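Long-range contacts in mitomycin biosynthesis 6-O-methyltransferase (Streptomyces lavendulae, PDB 3GWZ), which catalyses transfer of the methyl group of S-adenosyl-L-methionine to the quinone hydroxyl of 6-demethylmitomycins A and B, giving mitomycins A and B: residues 207-212 with 230-235; 236-241 with 254-259. All coordinates share one frame; numbering follows the deposited sequence.

Both contacts belong to the O-methyltransferase domain and reach its seven-stranded mixed sheet, their centres about 6 Å apart, and they follow each other along the chain. Contact 1 joins strands 205-209 and 228-233, with helix 215-223 between them; contact 2 then sets helix 235-247 against strand 254-258, the outermost strand on that side of the sheet. Strand 228-233 is common to both units: it pairs with 205-209 on one edge and with 254-258 on the other, where Leu231 N and O probably bond to Glu255 O and Leu257 N. The two consecutive beta-alpha-beta units end beside one S-adenosyl-L-homocysteine, contact 1 gripping its ribose and amino group, contact 2 bordering it more loosely.

Contact 1 (207-212 with 230-235); sequences VDIGGG and TLLERP. With SAH (S-adenosyl-L-homocysteine), chain G.
Glu233 reaches back from the end of its strand to the glycine turn 210-212, and OE2 hydrogen-bonds to Gly212 N at 2.7 Å, on the anti side and 21° out of the carboxylate plane. A bend at chi2 (-71°) folds the chain so that CG also lies against Gly212. The carboxylate also takes both ribose hydroxyls of the bound S-adenosyl-L-homocysteine: O2' donates to OE1 and O3' to OE2, each at 2.7 Å. Arg234 N also donates to OE1, so both oxygens have a protein N-H as well as a ribose hydroxyl, which should hold the group's rotation. The Arg234 side chain runs past the adenine, CG 3.5 Å from SAH C4, then turns at chi3 to bring NE to O2'; Trp166 O and Thr169 OG1 hold its NH1 and NH2. Gly210 O accepts a bond from SAH N at 2.7 Å.

Behind this site the strands pair in parallel: Asp208 N donates to Thr230 O and Leu232 N to Asp208 O, while Gly210 N and Gly211 N converge weakly on Leu232 O. On one face Val207 CG2 lies beside Thr230 CB and Ile209 CG2 meets Leu232 CD2; on the other, Leu231 CD1 comes within 3.8 Å of Gly211 O. A glycine-rich turn after one strand and an acidic ribose binder ending the next are the hallmark of the Rossmann-like class I methyltransferase fold.

Contact 2 (236-241 with 254-259); sequences PVAEEA and CEILPG. With SAH (S-adenosyl-L-homocysteine), chain G.
This contact closes the beta-alpha-beta unit made of strand 228-233, helix 235-247 and strand 254-258, a right-handed crossover of the Rossmann-like methyltransferase domain. The helix's segment 236-241 runs nearly antiparallel to strand 254-258, at 166°, with the two axes 7.8 Å apart at their closest. No hydrogen bond passes between them; the join is mostly apolar, and it turns on one small residue. Ala238 points its methyl at the strand, and CB sits 3.8 Å from Ile256 CG2 and 4.3 Å from Pro258 CG, facing two residues that are two positions apart on the strand. The close approach is consistent with two alanines, Ala238 and Ala241, facing the strand.

Ile256 answers from the strand with both branches. Its CG2, held anti to the backbone N by a chi1 of -55°, is the arm that meets Ala238, touching the carbonyl oxygen as well as CB and lying nearer to Ala238 O, at 3.6 Å; chi2 (-58°) turns CD1 along the helix to Ala241, 4.4 Å from that residue's C. Arg242 and Leu245, further along the same helix, also pack on Ile256. At the outer margin Glu239 OE2 passes 4.5 Å from Pro258 CG, a loose approach; the charge of Glu239 is engaged by Arg242 in a salt bridge.

Both segments also border the bound S-adenosyl-L-homocysteine, though by touching rather than bonding it. Gly259 O lies 3.7 Å from adenine N1, and on the helix Val237 CG2 comes equally near the ribose O2'.

Contact 1 (207-212 with 230-235)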
# COMPACT_ATOMS: atom_id res chain seq x y z
N VAL A 207 -1.17 27.69 -21.50
CA VAL A 207 -2.29 27.78 -20.58
C VAL A 207 -3.15 26.52 -20.70
O VAL A 207 -3.58 26.16 -21.80
CB VAL A 207 -3.16 29.01 -20.87
CG1 VAL A 207 -4.43 28.96 -20.03
CG2 VAL A 207 -2.38 30.30 -20.61
N ASP A 208 -3.37 25.83 -19.59
CA ASP A 208 -4.25 24.66 -19.61
C ASP A 208 -5.62 25.01 -19.06
O ASP A 208 -5.78 25.29 -17.86
CB ASP A 208 -3.68 23.47 -18.82
CG ASP A 208 -4.39 22.16 -19.15
OD1 ASP A 208 -5.34 22.19 -19.96
OD2 ASP A 208 -4.01 21.10 -18.61
N ILE A 209 -6.60 24.99 -19.94
CA ILE A 209 -7.95 25.41 -19.62
C ILE A 209 -8.77 24.25 -19.07
O ILE A 209 -8.98 23.27 -19.76
CB ILE A 209 -8.64 25.94 -20.87
CG1 ILE A 209 -7.80 27.04 -21.53
CG2 ILE A 209 -10.04 26.46 -20.53
CD1 ILE A 209 -8.09 27.23 -23.00
N GLY A 210 -9.23 24.36 -17.82
CA GLY A 210 -9.93 23.26 -17.18
C GLY A 210 -8.99 22.07 -17.01
O GLY A 210 -9.36 20.92 -17.29
N GLY A 211 -7.78 22.35 -16.55
CA GLY A 211 -6.70 21.37 -16.52
C GLY A 211 -6.72 20.34 -15.40
O GLY A 211 -5.73 19.62 -15.20
N GLY A 212 -7.83 20.25 -14.66
CA GLY A 212 -7.96 19.25 -13.60
C GLY A 212 -6.92 19.40 -12.51
O GLY A 212 -6.68 20.50 -12.03
N THR A 230 0.12 28.36 -17.05
CA THR A 230 -0.94 28.78 -16.17
C THR A 230 -2.00 27.70 -16.20
O THR A 230 -2.41 27.26 -17.27
CB THR A 230 -1.58 30.10 -16.65
OG1 THR A 230 -0.58 31.12 -16.71
CG2 THR A 230 -2.68 30.53 -15.69
N LEU A 231 -2.43 27.27 -15.02
CA LEU A 231 -3.51 26.29 -14.93
C LEU A 231 -4.79 26.97 -14.46
O LEU A 231 -4.84 27.52 -13.36
CB LEU A 231 -3.14 25.19 -13.96
CG LEU A 231 -4.27 24.15 -13.98
CD1 LEU A 231 -3.73 22.78 -14.30
CD2 LEU A 231 -5.05 24.18 -12.69
N LEU A 232 -5.82 26.93 -15.30
CA LEU A 232 -7.12 27.51 -15.00
C LEU A 232 -8.10 26.41 -14.61
O LEU A 232 -8.30 25.47 -15.37
CB LEU A 232 -7.64 28.26 -16.23
CG LEU A 232 -9.10 28.70 -16.31
CD1 LEU A 232 -9.45 29.63 -15.17
CD2 LEU A 232 -9.36 29.38 -17.65
N GLU A 233 -8.70 26.52 -13.43
CA GLU A 233 -9.69 25.54 -12.95
C GLU A 233 -10.68 26.18 -11.99
O GLU A 233 -10.43 27.27 -11.45
CB GLU A 233 -9.00 24.36 -12.24
CG GLU A 233 -8.84 23.11 -13.09
CD GLU A 233 -10.15 22.40 -13.33
OE1 GLU A 233 -11.15 22.78 -12.69
OE2 GLU A 233 -10.19 21.48 -14.16
N ARG A 234 -11.80 25.49 -11.76
CA ARG A 234 -12.71 25.84 -10.68
C ARG A 234 -11.93 25.95 -9.37
O ARG A 234 -11.03 25.13 -9.09
CB ARG A 234 -13.81 24.78 -10.53
CG ARG A 234 -14.55 24.48 -11.82
CD ARG A 234 -15.78 23.63 -11.53
NE ARG A 234 -15.45 22.24 -11.18
CZ ARG A 234 -16.28 21.41 -10.55
NH1 ARG A 234 -17.47 21.84 -10.15
NH2 ARG A 234 -15.90 20.17 -10.28
N PRO A 235 -12.26 26.94 -8.54
CA PRO A 235 -11.47 27.27 -7.35
C PRO A 235 -11.05 26.07 -6.47
O PRO A 235 -9.87 25.99 -6.12
CB PRO A 235 -12.39 28.23 -6.58
CG PRO A 235 -13.13 28.95 -7.66
CD PRO A 235 -13.35 27.92 -8.77
N SAH G . -8.29 18.61 -18.27
CA SAH G . -8.39 17.64 -17.12
CB SAH G . -9.80 17.54 -16.51
CG SAH G . -10.93 17.11 -17.46
SD SAH G . -12.48 16.90 -16.59
C SAH G . -7.94 16.28 -17.58
O SAH G . -7.64 15.42 -16.75
OXT SAH G . -7.85 16.01 -18.79
C5' SAH G . -13.24 18.48 -16.95
C4' SAH G . -12.80 19.61 -16.00
O4' SAH G . -13.48 20.86 -16.27
C3' SAH G . -12.99 19.36 -14.50
O3' SAH G . -11.70 19.30 -13.87
C2' SAH G . -13.76 20.57 -13.97
O2' SAH G . -13.26 21.08 -12.73
C1' SAH G . -13.51 21.61 -15.04
N9 SAH G . -14.57 22.64 -15.17
C8 SAH G . -15.90 22.41 -15.30
N7 SAH G . -16.57 23.58 -15.44
C5 SAH G . -15.65 24.57 -15.42
C6 SAH G . -15.67 26.04 -15.54
N6 SAH G . -16.86 26.67 -15.70
N1 SAH G . -14.49 26.71 -15.46
C2 SAH G . -13.33 26.07 -15.29
N3 SAH G . -13.23 24.73 -15.18
C4 SAH G . -14.34 23.95 -15.24

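Contact 2 (236-241 with 254-259)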
# COMPACT_ATOMS: atom_id res chain seq x y z
N PRO A 236 -11.99 25.18 -6.11
CA PRO A 236 -11.56 24.04 -5.28
C PRO A 236 -10.57 23.13 -6.01
O PRO A 236 -9.62 22.63 -5.40
CB PRO A 236 -12.86 23.28 -5.01
CG PRO A 236 -13.96 24.20 -5.39
CD PRO A 236 -13.42 25.11 -6.45
N VAL A 237 -10.82 22.89 -7.29
CA VAL A 237 -9.98 22.01 -8.08
C VAL A 237 -8.62 22.67 -8.30
O VAL A 237 -7.59 22.00 -8.28
CB VAL A 237 -10.66 21.69 -9.44
CG1 VAL A 237 -9.84 20.69 -10.22
CG2 VAL A 237 -12.09 21.16 -9.20
N ALA A 238 -8.63 23.98 -8.51
CA ALA A 238 -7.39 24.72 -8.71
C ALA A 238 -6.42 24.52 -7.54
O ALA A 238 -5.21 24.40 -7.74
CB ALA A 238 -7.67 26.20 -8.92
N GLU A 239 -6.96 24.49 -6.32
CA GLU A 239 -6.11 24.27 -5.15
C GLU A 239 -5.51 22.86 -5.14
O GLU A 239 -4.37 22.67 -4.71
CB GLU A 239 -6.88 24.54 -3.85
CG GLU A 239 -7.24 26.02 -3.66
CD GLU A 239 -6.04 26.94 -3.86
OE1 GLU A 239 -4.98 26.68 -3.25
OE2 GLU A 239 -6.16 27.92 -4.63
N GLU A 240 -6.26 21.88 -5.62
CA GLU A 240 -5.71 20.54 -5.75
C GLU A 240 -4.57 20.53 -6.76
O GLU A 240 -3.53 19.91 -6.54
CB GLU A 240 -6.80 19.54 -6.13
CG GLU A 240 -7.91 19.41 -5.09
CD GLU A 240 -9.01 18.46 -5.53
OE1 GLU A 240 -8.73 17.52 -6.31
OE2 GLU A 240 -10.17 18.67 -5.10
N ALA A 241 -4.76 21.23 -7.88
CA ALA A 241 -3.69 21.35 -8.87
C ALA A 241 -2.48 22.05 -8.28
O ALA A 241 -1.34 21.68 -8.58
CB ALA A 241 -4.18 22.10 -10.12
N CYS A 254 4.49 27.50 -12.83
CA CYS A 254 3.08 27.44 -13.21
C CYS A 254 2.22 28.29 -12.28
O CYS A 254 2.15 28.04 -11.08
CB CYS A 254 2.58 25.99 -13.23
SG CYS A 254 0.96 25.77 -14.07
N GLU A 255 1.59 29.29 -12.85
CA GLU A 255 0.63 30.09 -12.11
C GLU A 255 -0.69 29.32 -12.01
O GLU A 255 -1.12 28.69 -12.98
CB GLU A 255 0.40 31.41 -12.83
CG GLU A 255 -0.81 32.19 -12.32
CD GLU A 255 -1.03 33.48 -13.09
OE1 GLU A 255 -2.20 33.90 -13.23
OE2 GLU A 255 -0.02 34.06 -13.56
N ILE A 256 -1.32 29.38 -10.85
CA ILE A 256 -2.65 28.80 -10.63
C ILE A 256 -3.72 29.89 -10.72
O ILE A 256 -3.68 30.88 -9.99
CB ILE A 256 -2.76 28.19 -9.23
CG1 ILE A 256 -1.66 27.14 -8.98
CG2 ILE A 256 -4.15 27.61 -9.01
CD1 ILE A 256 -1.65 26.00 -9.97
N LEU A 257 -4.69 29.70 -11.60
CA LEU A 257 -5.75 30.67 -11.82
C LEU A 257 -7.11 30.06 -11.52
O LEU A 257 -7.68 29.36 -12.36
CB LEU A 257 -5.71 31.16 -13.26
CG LEU A 257 -6.82 32.14 -13.66
CD1 LEU A 257 -6.84 33.34 -12.71
CD2 LEU A 257 -6.63 32.59 -15.11
N PRO A 258 -7.63 30.30 -10.31
CA PRO A 258 -9.00 29.90 -9.98
C PRO A 258 -9.94 30.74 -10.81
O PRO A 258 -9.83 31.96 -10.80
CB PRO A 258 -9.13 30.27 -8.50
CG PRO A 258 -7.71 30.40 -8.00
CD PRO A 258 -6.93 30.92 -9.16
N GLY A 259 -10.86 30.11 -11.54
CA GLY A 259 -11.71 30.86 -12.44
C GLY A 259 -12.73 30.01 -13.17
O GLY A 259 -12.93 28.85 -12.85
N SAH G . -8.29 18.61 -18.27
CA SAH G . -8.39 17.64 -17.12
CB SAH G . -9.80 17.54 -16.51
CG SAH G . -10.93 17.11 -17.46
SD SAH G . -12.48 16.90 -16.59
C SAH G . -7.94 16.28 -17.58
O SAH G . -7.64 15.42 -16.75
OXT SAH G . -7.85 16.01 -18.79
C5' SAH G . -13.24 18.48 -16.95
C4' SAH G . -12.80 19.61 -16.00
O4' SAH G . -13.48 20.86 -16.27
C3' SAH G . -12.99 19.36 -14.50
O3' SAH G . -11.70 19.30 -13.87
C2' SAH G . -13.76 20.57 -13.97
O2' SAH G . -13.26 21.08 -12.73
C1' SAH G . -13.51 21.61 -15.04
N9 SAH G . -14.57 22.64 -15.17
C8 SAH G . -15.90 22.41 -15.30
N7 SAH G . -16.57 23.58 -15.44
C5 SAH G . -15.65 24.57 -15.42
C6 SAH G . -15.67 26.04 -15.54
N6 SAH G . -16.86 26.67 -15.70
N1 SAH G . -14.49 26.71 -15.46
C2 SAH G . -13.33 26.07 -15.29
N3 SAH G . -13.23 24.73 -15.18
C4 SAH G . -14.34 23.95 -15.24